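Local coordinates for protein glutathione S-transferase enzyme with thioredoxin-like domain (Xenorhabdus nematophila, PDB 4L8E) that binds glutathione, two molecules per subunit, on a glutathione S-transferase fold and probably acts as a glutathione transferase, at residues 80-85 against 104-109; 46-51 against 111-116. One frame throughout, in Å; residues are numbered along the deposited sequence. Where two conformers were deposited one is given.

Interaction 1 (80-85 against 104-109); sequences PAIVDH and LYLANK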
loop_
_atom_site.group_PDB
_atom_site.type_symbol
_atom_site.label_atom_id
_atom_site.label_comp_id
_atom_site.label_asym_id
_atom_site.label_seq_id
_atom_site.Cartn_x
_atom_site.Cartn_y
_atom_site.Cartn_z
ATOM N N PRO A 80 -9.794 -6.465 -6.025
ATOM C CA PRO A 80 -10.934 -5.829 -6.702
ATOM C C PRO A 80 -10.517 -4.797 -7.726
ATOM O O PRO A 80 -9.376 -4.320 -7.714
ATOM C CB PRO A 80 -11.660 -5.132 -5.561
ATOM C CG PRO A 80 -10.556 -4.777 -4.605
ATOM C CD PRO A 80 -9.620 -5.956 -4.654
ATOM N N ALA A 81 -11.449 -4.493 -8.622
ATOM C CA ALA A 81 -11.344 -3.362 -9.512
ATOM C C ALA A 81 -12.752 -2.859 -9.665
ATOM O O ALA A 81 -13.697 -3.628 -9.456
ATOM C CB ALA A 81 -10.767 -3.791 -10.876
ATOM N N ILE A 82 -12.896 -1.570 -9.953
ATOM C CA ILE A 82 -14.205 -1.015 -10.288
ATOM C C ILE A 82 -14.150 -0.240 -11.576
ATOM O O ILE A 82 -13.092 0.184 -12.035
ATOM C CB ILE A 82 -14.811 -0.086 -9.201
ATOM C CG1 ILE A 82 -13.976 1.177 -9.026
ATOM C CG2 ILE A 82 -15.018 -0.830 -7.903
ATOM C CD1 ILE A 82 -14.702 2.287 -8.234
ATOM N N VAL A 83 -15.315 -0.108 -12.190
ATOM C CA VAL A 83 -15.543 0.865 -13.235
ATOM C C VAL A 83 -16.710 1.742 -12.775
ATOM O O VAL A 83 -17.799 1.260 -12.429
ATOM C CB VAL A 83 -15.835 0.194 -14.572
ATOM C CG1 VAL A 83 -16.132 1.241 -15.651
ATOM C CG2 VAL A 83 -14.654 -0.689 -14.950
ATOM N N ASP A 84 -16.450 3.044 -12.704
ATOM C CA ASP A 84 -17.469 4.019 -12.382
ATOM C C ASP A 84 -17.923 4.652 -13.683
ATOM O O ASP A 84 -17.179 5.431 -14.316
ATOM C CB ASP A 84 -16.888 5.098 -11.459
ATOM C CG ASP A 84 -17.908 6.142 -11.033
ATOM O OD1 ASP A 84 -19.094 6.069 -11.434
ATOM O OD2 ASP A 84 -17.517 7.051 -10.270
ATOM N N HIS A 85 -19.133 4.305 -14.091
ATOM C CA HIS A 85 -19.719 4.842 -15.301
ATOM C C HIS A 85 -20.359 6.216 -15.148
ATOM O O HIS A 85 -20.805 6.788 -16.129
ATOM C CB HIS A 85 -20.765 3.875 -15.866
ATOM C CG HIS A 85 -20.186 2.568 -16.286
ATOM N ND1 HIS A 85 -19.584 2.387 -17.508
ATOM C CD2 HIS A 85 -20.080 1.389 -15.629
ATOM C CE1 HIS A 85 -19.126 1.150 -17.589
ATOM N NE2 HIS A 85 -19.413 0.526 -16.461
ATOM N N LEU A 104 -10.257 5.068 -1.409
ATOM C CA LEU A 104 -10.022 6.503 -1.379
ATOM C C LEU A 104 -10.914 7.213 -2.382
ATOM O O LEU A 104 -11.530 8.234 -2.074
ATOM C CB LEU A 104 -8.540 6.786 -1.664
ATOM C CG LEU A 104 -8.139 8.254 -1.711
ATOM C CD1 LEU A 104 -8.555 8.959 -0.443
ATOM C CD2 LEU A 104 -6.632 8.359 -1.926
ATOM N N TYR A 105 -10.988 6.683 -3.601
ATOM C CA TYR A 105 -11.824 7.285 -4.635
ATOM C C TYR A 105 -13.291 7.329 -4.217
ATOM O O TYR A 105 -13.961 8.344 -4.402
ATOM C CB TYR A 105 -11.677 6.489 -5.935
ATOM C CG TYR A 105 -12.592 6.926 -7.039
ATOM C CD1 TYR A 105 -12.221 7.906 -7.928
ATOM C CD2 TYR A 105 -13.842 6.335 -7.213
ATOM C CE1 TYR A 105 -13.061 8.304 -8.954
ATOM C CE2 TYR A 105 -14.689 6.715 -8.240
ATOM C CZ TYR A 105 -14.296 7.710 -9.120
ATOM O OH TYR A 105 -15.096 8.118 -10.158
ATOM N N LEU A 106 -13.794 6.217 -3.669
ATOM C CA LEU A 106 -15.200 6.149 -3.267
ATOM C C LEU A 106 -15.484 7.032 -2.045
ATOM O O LEU A 106 -16.554 7.635 -1.946
ATOM C CB LEU A 106 -15.612 4.700 -2.980
ATOM C CG LEU A 106 -15.697 3.809 -4.233
ATOM C CD1 LEU A 106 -16.012 2.381 -3.825
ATOM C CD2 LEU A 106 -16.709 4.340 -5.195
ATOM N N ALA A 107 -14.542 7.064 -1.110
ATOM C CA ALA A 107 -14.702 7.924 0.072
ATOM C C ALA A 107 -14.769 9.379 -0.362
ATOM O O ALA A 107 -15.589 10.138 0.142
ATOM C CB ALA A 107 -13.582 7.668 1.059
ATOM N N ASN A 108 -13.943 9.776 -1.338
ATOM C CA ASN A 108 -13.963 11.146 -1.849
ATOM C C ASN A 108 -15.232 11.457 -2.610
ATOM O O ASN A 108 -15.816 12.518 -2.457
ATOM C CB ASN A 108 -12.752 11.427 -2.747
ATOM C CG ASN A 108 -11.462 11.548 -1.974
ATOM O OD1 ASN A 108 -11.475 11.778 -0.768
ATOM N ND2 ASN A 108 -10.328 11.421 -2.668
ATOM N N LYS A 109 -15.679 10.512 -3.423
ATOM C CA LYS A 109 -16.886 10.697 -4.224
ATOM C C LYS A 109 -18.138 10.857 -3.356
ATOM O O LYS A 109 -18.957 11.730 -3.606
ATOM C CB LYS A 109 -17.072 9.526 -5.181
ATOM C CG LYS A 109 -18.211 9.768 -6.156
ATOM C CD LYS A 109 -18.278 8.733 -7.251
ATOM C CE LYS A 109 -19.241 9.227 -8.339
ATOM N NZ LYS A 109 -19.773 8.128 -9.109
#

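Interaction 2 (46-51 against 111-116); sequences LEEVGL and GRFLSK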
loop_
_atom_site.group_PDB
_atom_site.type_symbol
_atom_site.label_atom_id
_atom_site.label_comp_id
_atom_site.label_asym_id
_atom_site.label_seq_id
_atom_site.Cartn_x
_atom_site.Cartn_y
_atom_site.Cartn_z
ATOM N N LEU A 46 -19.394 -0.308 0.087
ATOM C CA LEU A 46 -20.598 -0.048 -0.720
ATOM C C LEU A 46 -21.872 -0.326 0.085
ATOM O O LEU A 46 -22.891 0.379 -0.051
ATOM C CB LEU A 46 -20.556 -0.883 -2.009
ATOM C CG LEU A 46 -19.448 -0.422 -2.981
ATOM C CD1 LEU A 46 -19.214 -1.489 -4.038
ATOM C CD2 LEU A 46 -19.802 0.902 -3.623
ATOM N N GLU A 47 -21.841 -1.361 0.903
ATOM C CA GLU A 47 -22.976 -1.687 1.751
ATOM C C GLU A 47 -23.205 -0.648 2.873
ATOM O O GLU A 47 -24.350 -0.370 3.242
ATOM C CB GLU A 47 -22.825 -3.077 2.345
ATOM C CG GLU A 47 -22.972 -4.219 1.320
ATOM C CD GLU A 47 -24.358 -4.333 0.691
ATOM O OE1 GLU A 47 -25.366 -4.008 1.354
ATOM O OE2 GLU A 47 -24.430 -4.818 -0.468
ATOM N N GLU A 48 -22.116 -0.088 3.400
ATOM C CA GLU A 48 -22.222 0.996 4.387
ATOM C C GLU A 48 -22.889 2.241 3.793
ATOM O O GLU A 48 -23.737 2.870 4.433
ATOM C CB GLU A 48 -20.839 1.381 4.931
ATOM C CG GLU A 48 -20.174 0.338 5.793
ATOM C CD GLU A 48 -20.737 0.235 7.217
ATOM O OE1 GLU A 48 -21.681 0.978 7.607
ATOM O OE2 GLU A 48 -20.219 -0.625 7.967
ATOM N N VAL A 49 -22.528 2.591 2.564
ATOM C CA VAL A 49 -23.047 3.812 1.967
ATOM C C VAL A 49 -24.401 3.587 1.300
ATOM O O VAL A 49 -25.216 4.496 1.230
ATOM C CB VAL A 49 -22.054 4.394 0.951
ATOM C CG1 VAL A 49 -22.675 5.552 0.206
ATOM C CG2 VAL A 49 -20.807 4.833 1.650
ATOM N N GLY A 50 -24.639 2.368 0.822
ATOM C CA GLY A 50 -25.858 2.077 0.073
ATOM C C GLY A 50 -25.775 2.542 -1.368
ATOM O O GLY A 50 -26.796 2.879 -1.986
ATOM N N LEU A 51 -24.557 2.568 -1.901
ATOM C CA LEU A 51 -24.331 2.983 -3.277
ATOM C C LEU A 51 -24.635 1.788 -4.167
ATOM O O LEU A 51 -24.099 0.707 -3.939
ATOM C CB LEU A 51 -22.860 3.388 -3.434
ATOM C CG LEU A 51 -22.449 4.302 -4.570
ATOM C CD1 LEU A 51 -23.157 5.643 -4.478
ATOM C CD2 LEU A 51 -20.939 4.479 -4.519
ATOM N N GLY A 111 -18.127 11.359 0.110
ATOM C CA GLY A 111 -17.877 12.140 1.311
ATOM C C GLY A 111 -18.053 11.348 2.605
ATOM O O GLY A 111 -18.212 11.943 3.672
ATOM N N ARG A 112 -18.003 10.017 2.504
ATOM C CA ARG A 112 -18.214 9.118 3.641
ATOM C C ARG A 112 -16.970 8.324 4.001
ATOM O O ARG A 112 -16.195 7.957 3.145
ATOM C CB ARG A 112 -19.360 8.133 3.330
ATOM C CG ARG A 112 -20.650 8.793 2.867
ATOM C CD ARG A 112 -21.439 9.384 3.999
ATOM N NE ARG A 112 -21.459 8.532 5.181
ATOM C CZ ARG A 112 -22.318 7.542 5.405
ATOM N NH1 ARG A 112 -22.221 6.845 6.531
ATOM N NH2 ARG A 112 -23.267 7.244 4.524
ATOM N N PHE A 113 -16.818 8.054 5.295
ATOM C CA PHE A 113 -15.800 7.145 5.835
ATOM C C PHE A 113 -14.358 7.618 5.659
ATOM O O PHE A 113 -13.415 6.833 5.716
ATOM C CB PHE A 113 -16.047 5.696 5.379
ATOM C CG PHE A 113 -17.384 5.197 5.826
ATOM C CD1 PHE A 113 -17.634 4.942 7.162
ATOM C CD2 PHE A 113 -18.428 5.082 4.924
ATOM C CE1 PHE A 113 -18.877 4.551 7.584
ATOM C CE2 PHE A 113 -19.710 4.693 5.341
ATOM C CZ PHE A 113 -19.938 4.422 6.660
ATOM N N LEU A 114 -14.201 8.932 5.520
ATOM C CA LEU A 114 -12.878 9.536 5.505
ATOM C C LEU A 114 -13.080 11.001 5.814
ATOM O O LEU A 114 -13.898 11.695 5.183
ATOM C CB LEU A 114 -12.223 9.372 4.141
ATOM C CG LEU A 114 -10.835 9.969 3.990
ATOM C CD1 LEU A 114 -9.846 9.226 4.863
ATOM C CD2 LEU A 114 -10.395 9.897 2.563
ATOM N N SER A 115 -12.388 11.473 6.834
ATOM C CA SER A 115 -12.607 12.817 7.296
ATOM C C SER A 115 -12.170 13.846 6.254
ATOM O O SER A 115 -11.269 13.572 5.454
ATOM C CB SER A 115 -11.829 13.030 8.585
ATOM O OG SER A 115 -11.998 14.359 9.041
ATOM N N LYS A 116 -12.792 15.031 6.307
ATOM C CA LYS A 116 -12.353 16.165 5.486
ATOM C C LYS A 116 -11.386 17.079 6.259
ATOM O O LYS A 116 -10.765 17.962 5.676
ATOM C CB LYS A 116 -13.558 16.974 5.013
ATOM C CG LYS A 116 -14.713 16.101 4.541
ATOM C CD LYS A 116 -14.850 16.066 3.035
ATOM C CE LYS A 116 -16.151 15.376 2.641
ATOM N NZ LYS A 116 -16.669 15.825 1.313
#

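Interaction 1 (80-85 against 104-109)
D84, near the end of strand 81-84, reaches across to helix 99-110 and accepts from two of its side chains, Y105 and K109. Both use OD2. The hydroxyl OH of Y105 donates to OD2 of D84 at 2.6 Å from the anti side of the carboxylate, 24° out of its plane, while NZ of K109 comes to the same OD2 at 2.8 Å from the syn side. The ammonium also makes a weak bond to OD1 of D84 at 3.2 Å, so the salt bridge leans toward OD2. OD1 also accepts from the backbone N of Q86, and the carbonyl O of Q86 takes a further bond from NZ of K109; Q86, just past the strand, so adds a bond to each charged group. The carboxylate meets the phenol ring at its edge, the two planes 79° apart. With CG anti to the backbone N and an extended chain beyond it, K109 spans from its helix to D84. Two residues earlier on the strand the contact becomes apolar: CD1 of I82 lies 4.2 Å from CD2 of L106. The same CD1 of I82 approaches the Y105 ring obliquely, 4.3 Å from CD2 of Y105. Y105 also packs on I94 and I96 of strand 94-97, and on T122 of the second subunit; L106 continues onto F45 and L46 of helix 37-49. This is helix-on-sheet packing within the thioredoxin-like N-terminal domain of the glutathione transferase fold, the strand and helix axes 11.6 Å apart and inclined at 35°. The buried carboxylate is answered by a phenol, an ammonium and a peptide N-H, an environment that would favour its ionised form and fix its rotation: a charged and hydrogen-bonded join at the edge of an otherwise apolar contact.

Interaction 2 (46-51 against 111-116)
V49, at the end of helix 37-49, comes nearest to R112 in the loop after helix 99-110, their CA atoms 7.4 Å apart, and both helices give way to a glycine of positive phi, G50 and G111. F113, itself in a positive-phi conformation, supplies the central side chain. The CE2-CZ side of its ring abuts the base of E48: CE2 of F113 is 3.5 Å from CB of E48, an oblique approach in which the two side chains cross at nearly a right angle. In the conformer given, one of two deposited for V49, CG2 of V49 sits in the plane of the same ring at its edge, 3.9 Å from CE2 of F113. That branch also touches the aliphatic root of R112, with CG2 of V49 4.0 Å from CB of R112. R112 bends at chi2 and chi3, folding its guanidinium back so that CE2 of F113 lies 3.5 Å above one face, offset toward the rim. No hydrogen bond joins the segments; the E48 carboxylate instead forms a salt bridge with R223. Y186 touches both E48 and F113. The loop leads on to helix 118-145, as the linker between thioredoxin-like and helical domains does in glutathione transferases, and packs on the C-terminal end of helix 37-49. This surface join therefore rests on aliphatic and aromatic contact, the opposite charge of R112 acting on E48 at most through a longer-range attraction.

Overall arrangement
Interactions 1 and 2 lie on the same side of the chain's centre, their centres about 11 Å apart, and meet through helix 99-110 and the loop that leaves it. CB of A107 is 3.4 Å from O of R112 and 3.8 Å from CB of L114, and CD1 of L104 is 3.6 Å from CD2 of L114. Helix 37-49 bridges them as well, since L46 packs on L106. Interaction 1 thus ties helix 99-110 to the sheet, and interaction 2 ties its following loop to helix 37-49. P80, preceded by a cis peptide bond as in the thioredoxin-like fold of glutathione transferases, touches a bound glutathione; it starts the segment of interaction 1 but takes no part in the contact. The I82 side chain is about 10 Å from a bound glutathione.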